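PDB 6MJC: monopolin complex subunit CSM1 from Candida glabrata, which is a subunit of the monopolin complex and probably docks that complex onto the kinetochore by binding Dsn1. Local coordinates for residues Phe13-His22 and Phe33-Ile43. Sequence-based numbering, arbitrary orientation.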
ATOM      1  N   PHE A  13      -4.395  -2.044  10.723  1.00 88.00           N
ATOM      2  CA  PHE A  13      -3.184  -1.841   9.928  1.00 73.47           C
ATOM      3  C   PHE A  13      -2.415  -0.605  10.391  1.00 53.19           C
ATOM      4  O   PHE A  13      -1.173  -0.629  10.477  1.00 57.03           O
ATOM      5  CB  PHE A  13      -3.517  -1.731   8.438  1.00 78.21           C
ATOM      6  CG  PHE A  13      -2.299  -1.821   7.553  1.00 57.35           C
ATOM      7  CD1 PHE A  13      -1.825  -3.038   7.136  1.00 48.06           C
ATOM      8  CD2 PHE A  13      -1.610  -0.697   7.197  1.00 54.50           C
ATOM      9  CE1 PHE A  13      -0.714  -3.143   6.374  1.00 56.50           C
ATOM     10  CE2 PHE A  13      -0.476  -0.776   6.429  1.00 50.98           C
ATOM     11  CZ  PHE A  13      -0.020  -2.014   6.009  1.00 57.14           C
ATOM     12  N   GLU A  14      -3.139   0.454  10.783  1.00 53.55           N
ATOM     13  CA  GLU A  14      -2.513   1.706  11.180  1.00 58.00           C
ATOM     14  C   GLU A  14      -1.717   1.589  12.460  1.00 65.04           C
ATOM     15  O   GLU A  14      -0.919   2.482  12.752  1.00 68.56           O
ATOM     16  CB  GLU A  14      -3.562   2.818  11.340  1.00 62.73           C
ATOM     17  CG  GLU A  14      -4.584   2.649  12.438  1.00 92.09           C
ATOM     18  CD  GLU A  14      -5.626   3.761  12.427  1.00111.13           C
ATOM     19  OE1 GLU A  14      -6.579   3.702  13.238  1.00123.37           O
ATOM     20  OE2 GLU A  14      -5.484   4.693  11.604  1.00108.26           O
ATOM     21  N   HIS A  15      -1.954   0.552  13.270  1.00 56.96           N
ATOM     22  CA  HIS A  15      -1.243   0.399  14.525  1.00 54.18           C
ATOM     23  C   HIS A  15      -0.149  -0.661  14.441  1.00 55.13           C
ATOM     24  O   HIS A  15       0.380  -1.075  15.482  1.00 56.94           O
ATOM     25  CB  HIS A  15      -2.227   0.037  15.644  1.00 54.98           C
ATOM     26  CG  HIS A  15      -3.184   1.137  16.013  1.00 65.28           C
ATOM     27  ND1 HIS A  15      -4.480   1.187  15.541  1.00 72.92           N
ATOM     28  CD2 HIS A  15      -3.022   2.244  16.772  1.00 72.85           C
ATOM     29  CE1 HIS A  15      -5.080   2.262  16.019  1.00 76.87           C
ATOM     30  NE2 HIS A  15      -4.220   2.919  16.774  1.00 75.35           N
ATOM     31  N   LEU A  16       0.160  -1.159  13.243  1.00 57.38           N
ATOM     32  CA  LEU A  16       1.224  -2.145  13.094  1.00 78.31           C
ATOM     33  C   LEU A  16       2.578  -1.520  13.403  1.00 69.22           C
ATOM     34  O   LEU A  16       2.775  -0.319  13.242  1.00 60.20           O
ATOM     35  CB  LEU A  16       1.238  -2.703  11.675  1.00 82.19           C
ATOM     36  CG  LEU A  16       0.131  -3.686  11.314  1.00 62.68           C
ATOM     37  CD1 LEU A  16       0.194  -4.028   9.840  1.00 75.60           C
ATOM     38  CD2 LEU A  16       0.234  -4.925  12.137  1.00 72.05           C
ATOM     39  N   CYS A  17       3.515  -2.350  13.861  1.00 63.43           N
ATOM     40  CA  CYS A  17       4.844  -1.856  14.208  1.00 66.25           C
ATOM     41  C   CYS A  17       5.476  -1.235  12.972  1.00 57.74           C
ATOM     42  O   CYS A  17       5.459  -1.828  11.892  1.00 54.29           O
ATOM     43  CB  CYS A  17       5.752  -2.984  14.728  1.00 69.67           C
ATOM     44  SG  CYS A  17       5.425  -3.603  16.351  1.00 75.71           S
ATOM     45  N   GLY A  18       5.987  -0.018  13.109  1.00 58.00           N
ATOM     46  CA  GLY A  18       6.734   0.565  12.015  1.00 49.79           C
ATOM     47  C   GLY A  18       5.906   1.241  10.953  1.00 53.02           C
ATOM     48  O   GLY A  18       6.457   1.662   9.927  1.00 51.95           O
ATOM     49  N   VAL A  19       4.598   1.359  11.158  1.00 58.76           N
ATOM     50  CA  VAL A  19       3.665   1.870  10.162  1.00 51.76           C
ATOM     51  C   VAL A  19       3.133   3.217  10.632  1.00 51.41           C
ATOM     52  O   VAL A  19       2.698   3.358  11.775  1.00 57.77           O
ATOM     53  CB  VAL A  19       2.515   0.875   9.946  1.00 52.87           C
ATOM     54  CG1 VAL A  19       1.295   1.567   9.297  1.00 48.59           C
ATOM     55  CG2 VAL A  19       2.982  -0.294   9.107  1.00 52.66           C
ATOM     56  N   ARG A  20       3.165   4.207   9.751  1.00 47.26           N
ATOM     57  CA  ARG A  20       2.664   5.530  10.103  1.00 56.13           C
ATOM     58  C   ARG A  20       1.683   5.953   9.026  1.00 54.65           C
ATOM     59  O   ARG A  20       2.074   6.162   7.871  1.00 52.74           O
ATOM     60  CB  ARG A  20       3.805   6.533  10.231  1.00 84.63           C
ATOM     61  CG  ARG A  20       4.897   6.101  11.195  1.00104.55           C
ATOM     62  CD  ARG A  20       6.103   7.033  11.146  1.00122.50           C
ATOM     63  NE  ARG A  20       6.939   6.820   9.965  1.00104.37           N
ATOM     64  CZ  ARG A  20       7.772   5.793   9.802  1.00 79.05           C
ATOM     65  NH1 ARG A  20       7.888   4.862  10.738  1.00 73.87           N
ATOM     66  NH2 ARG A  20       8.497   5.690   8.702  1.00 77.33           N
ATOM     67  N   VAL A  21       0.413   6.098   9.382  1.00 51.05           N
ATOM     68  CA  VAL A  21      -0.608   6.443   8.385  1.00 57.57           C
ATOM     69  C   VAL A  21      -0.876   7.935   8.429  1.00 59.59           C
ATOM     70  O   VAL A  21      -1.127   8.485   9.489  1.00 56.64           O
ATOM     71  CB  VAL A  21      -1.906   5.659   8.610  1.00 55.85           C
ATOM     72  CG1 VAL A  21      -2.984   6.117   7.620  1.00 65.01           C
ATOM     73  CG2 VAL A  21      -1.614   4.189   8.419  1.00 56.25           C
ATOM     74  N   HIS A  22      -0.878   8.587   7.273  1.00 53.46           N
ATOM     75  CA  HIS A  22      -0.833  10.046   7.230  1.00 66.66           C
ATOM     76  C   HIS A  22      -2.176  10.646   6.832  1.00 79.15           C
ATOM     77  O   HIS A  22      -2.775  11.416   7.584  1.00121.12           O
ATOM     78  CB  HIS A  22       0.278  10.480   6.249  1.00 60.68           C
ATOM     79  CG  HIS A  22       1.646   9.998   6.632  1.00 72.71           C
ATOM     80  ND1 HIS A  22       2.253  10.313   7.834  1.00 88.65           N
ATOM     81  CD2 HIS A  22       2.522   9.214   5.964  1.00 83.29           C
ATOM     82  CE1 HIS A  22       3.445   9.742   7.883  1.00 92.89           C
ATOM     83  NE2 HIS A  22       3.632   9.071   6.761  1.00 85.07           N
ATOM     84  N   PHE A  33      -5.458   4.870   2.080  1.00 40.87           N
ATOM     85  CA  PHE A  33      -4.645   5.676   2.981  1.00 40.75           C
ATOM     86  C   PHE A  33      -3.177   5.680   2.606  1.00 45.65           C
ATOM     87  O   PHE A  33      -2.665   4.721   2.036  1.00 46.62           O
ATOM     88  CB  PHE A  33      -4.756   5.230   4.420  1.00 52.13           C
ATOM     89  CG  PHE A  33      -4.552   3.779   4.636  1.00 47.68           C
ATOM     90  CD1 PHE A  33      -5.626   2.922   4.533  1.00 62.37           C
ATOM     91  CD2 PHE A  33      -3.322   3.265   4.983  1.00 60.71           C
ATOM     92  CE1 PHE A  33      -5.486   1.582   4.756  1.00 63.70           C
ATOM     93  CE2 PHE A  33      -3.172   1.899   5.236  1.00 62.79           C
ATOM     94  CZ  PHE A  33      -4.254   1.061   5.111  1.00 54.18           C
ATOM     95  N   ASP A  34      -2.516   6.787   2.929  1.00 42.07           N
ATOM     96  CA  ASP A  34      -1.097   6.959   2.648  1.00 42.09           C
ATOM     97  C   ASP A  34      -0.340   6.438   3.857  1.00 43.64           C
ATOM     98  O   ASP A  34      -0.753   6.673   4.995  1.00 49.79           O
ATOM     99  CB  ASP A  34      -0.729   8.420   2.442  1.00 56.22           C
ATOM    100  CG  ASP A  34      -0.915   8.874   1.028  1.00 58.63           C
ATOM    101  OD1 ASP A  34      -1.480   8.124   0.211  1.00 55.08           O
ATOM    102  OD2 ASP A  34      -0.481  10.000   0.735  1.00 76.62           O
ATOM    103  N   THR A  35       0.773   5.758   3.615  1.00 47.56           N
ATOM    104  CA  THR A  35       1.509   5.077   4.667  1.00 49.74           C
ATOM    105  C   THR A  35       2.990   5.340   4.460  1.00 48.26           C
ATOM    106  O   THR A  35       3.467   5.425   3.320  1.00 46.00           O
ATOM    107  CB  THR A  35       1.299   3.557   4.617  1.00 50.95           C
ATOM    108  OG1 THR A  35      -0.090   3.260   4.502  1.00 60.38           O
ATOM    109  CG2 THR A  35       1.833   2.907   5.873  1.00 65.12           C
ATOM    110  N   SER A  36       3.695   5.468   5.567  1.00 46.82           N
ATOM    111  CA  SER A  36       5.142   5.444   5.647  1.00 49.25           C
ATOM    112  C   SER A  36       5.516   4.240   6.492  1.00 52.71           C
ATOM    113  O   SER A  36       4.962   4.045   7.582  1.00 56.40           O
ATOM    114  CB  SER A  36       5.652   6.760   6.258  1.00 59.94           C
ATOM    115  OG  SER A  36       7.041   6.716   6.438  1.00 88.87           O
ATOM    116  N   GLN A  37       6.412   3.415   5.986  1.00 57.25           N
ATOM    117  CA  GLN A  37       6.848   2.237   6.720  1.00 55.12           C
ATOM    118  C   GLN A  37       8.363   2.203   6.766  1.00 63.66           C
ATOM    119  O   GLN A  37       9.026   2.614   5.807  1.00 52.69           O
ATOM    120  CB  GLN A  37       6.326   0.963   6.070  1.00 46.07           C
ATOM    121  CG  GLN A  37       6.540  -0.213   6.911  1.00 47.94           C
ATOM    122  CD  GLN A  37       5.944  -1.474   6.395  1.00 45.30           C
ATOM    123  OE1 GLN A  37       5.046  -1.476   5.582  1.00 45.99           O
ATOM    124  NE2 GLN A  37       6.452  -2.579   6.889  1.00 52.34           N
ATOM    125  N   GLY A  38       8.909   1.748   7.886  1.00 67.02           N
ATOM    126  CA  GLY A  38      10.335   1.514   8.007  1.00 88.03           C
ATOM    127  C   GLY A  38      10.974   2.422   9.039  1.00 95.24           C
ATOM    128  O   GLY A  38      10.405   3.416   9.483  1.00 74.66           O
ATOM    129  N   SER A  39      12.194   2.045   9.412  1.00134.99           N
ATOM    130  CA  SER A  39      12.908   2.640  10.512  1.00155.24           C
ATOM    131  C   SER A  39      14.066   3.482   9.968  1.00133.20           C
ATOM    132  O   SER A  39      13.976   4.013   8.838  1.00 92.24           O
ATOM    133  CB  SER A  39      13.333   1.510  11.450  1.00179.75           C
ATOM    134  OG  SER A  39      14.172   0.614  10.757  1.00181.67           O
ATOM    135  N   LYS A  40      15.141   3.587  10.748  1.00131.98           N
ATOM    136  CA  LYS A  40      16.316   4.309  10.293  1.00127.74           C
ATOM    137  C   LYS A  40      16.865   3.698   9.014  1.00153.13           C
ATOM    138  O   LYS A  40      17.273   4.424   8.102  1.00171.89           O
ATOM    139  CB  LYS A  40      17.385   4.314  11.385  1.00106.23           C
ATOM    140  N   ASN A  41      16.882   2.362   8.926  1.00148.20           N
ATOM    141  CA  ASN A  41      17.551   1.692   7.810  1.00130.19           C
ATOM    142  C   ASN A  41      17.014   2.179   6.470  1.00126.96           C
ATOM    143  O   ASN A  41      17.785   2.569   5.584  1.00126.32           O
ATOM    144  CB  ASN A  41      17.384   0.178   7.928  1.00115.59           C
ATOM    145  CG  ASN A  41      17.650  -0.324   9.328  1.00128.32           C
ATOM    146  OD1 ASN A  41      16.963   0.066  10.274  1.00118.60           O
ATOM    147  ND2 ASN A  41      18.643  -1.194   9.470  1.00159.42           N
ATOM    148  N   GLY A  42      15.698   2.162   6.302  1.00106.60           N
ATOM    149  CA  GLY A  42      15.092   2.643   5.075  1.00 89.14           C
ATOM    150  C   GLY A  42      13.634   2.938   5.291  1.00 66.50           C
ATOM    151  O   GLY A  42      12.971   2.314   6.127  1.00 70.57           O
ATOM    152  N   ILE A  43      13.128   3.925   4.564  1.00 72.81           N
ATOM    153  CA  ILE A  43      11.724   4.293   4.630  1.00 71.70           C
ATOM    154  C   ILE A  43      11.124   4.195   3.239  1.00 53.51           C
ATOM    155  O   ILE A  43      11.687   4.726   2.271  1.00 56.88           O
ATOM    156  CB  ILE A  43      11.525   5.708   5.197  1.00 76.51           C
ATOM    157  CG1 ILE A  43      11.882   5.743   6.681  1.00 86.86           C
ATOM    158  CG2 ILE A  43      10.080   6.143   4.986  1.00 62.56           C
ATOM    159  CD1 ILE A  43      11.797   7.124   7.304  1.00 77.16           C
TER
HETATM  160  O   HOH W   1       6.598   9.380   8.663  1.00 69.63           O
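The carbonyl oxygen of Gly38 takes two hydrogen bonds from Arg20, with NH1 at 3.2 Å and NH2 at 3.1 Å straddling the plane of the peptide carbonyl. The oxygen itself lies close to the guanidinium plane. NH2 gives a further, more bent bond to Ser36 OG at 2.9 Å, tilted out of the guanidinium plane; the serine presents OG anti to its backbone N (chi1 176°). Arginine suits this place because its chain, bent at chi3 (-76°), folds back over the neighbouring strand, laying one guanidinium face above the carbonyl oxygen of Ser36. In the backbone, Arg20 and Ser36 form a hydrogen-bonded antiparallel pair: Arg20 N lies 2.8 Å from Ser36 O, and Ser36 N returns a bond to Arg20 O. Gly38 N to Gly18 O and His22 N to Asp34 O continue the pairing. Both glycines adopt positive phi, where a beta carbon would press on the preceding carbonyl. On the other face, beta-branched Val19 and Thr35 meet methyl to methyl, and Val21 CG1 rests 3.8 Å from Phe33 CB. Phe13, in helix 5-13, brings CD2 within 3.6 Å of Phe33 CE2, the rings inclined at 48°; these apolar groups suit a face where both phenylalanines are buried. Gln37 OE1 is hydrogen-bonded to Tyr46 OH. This is a beta hairpin, strands 19-26 and 30-37, at one edge of the antiparallel sheet of the Csm1/Pcs1 domain, with helix 5-13 packed against it.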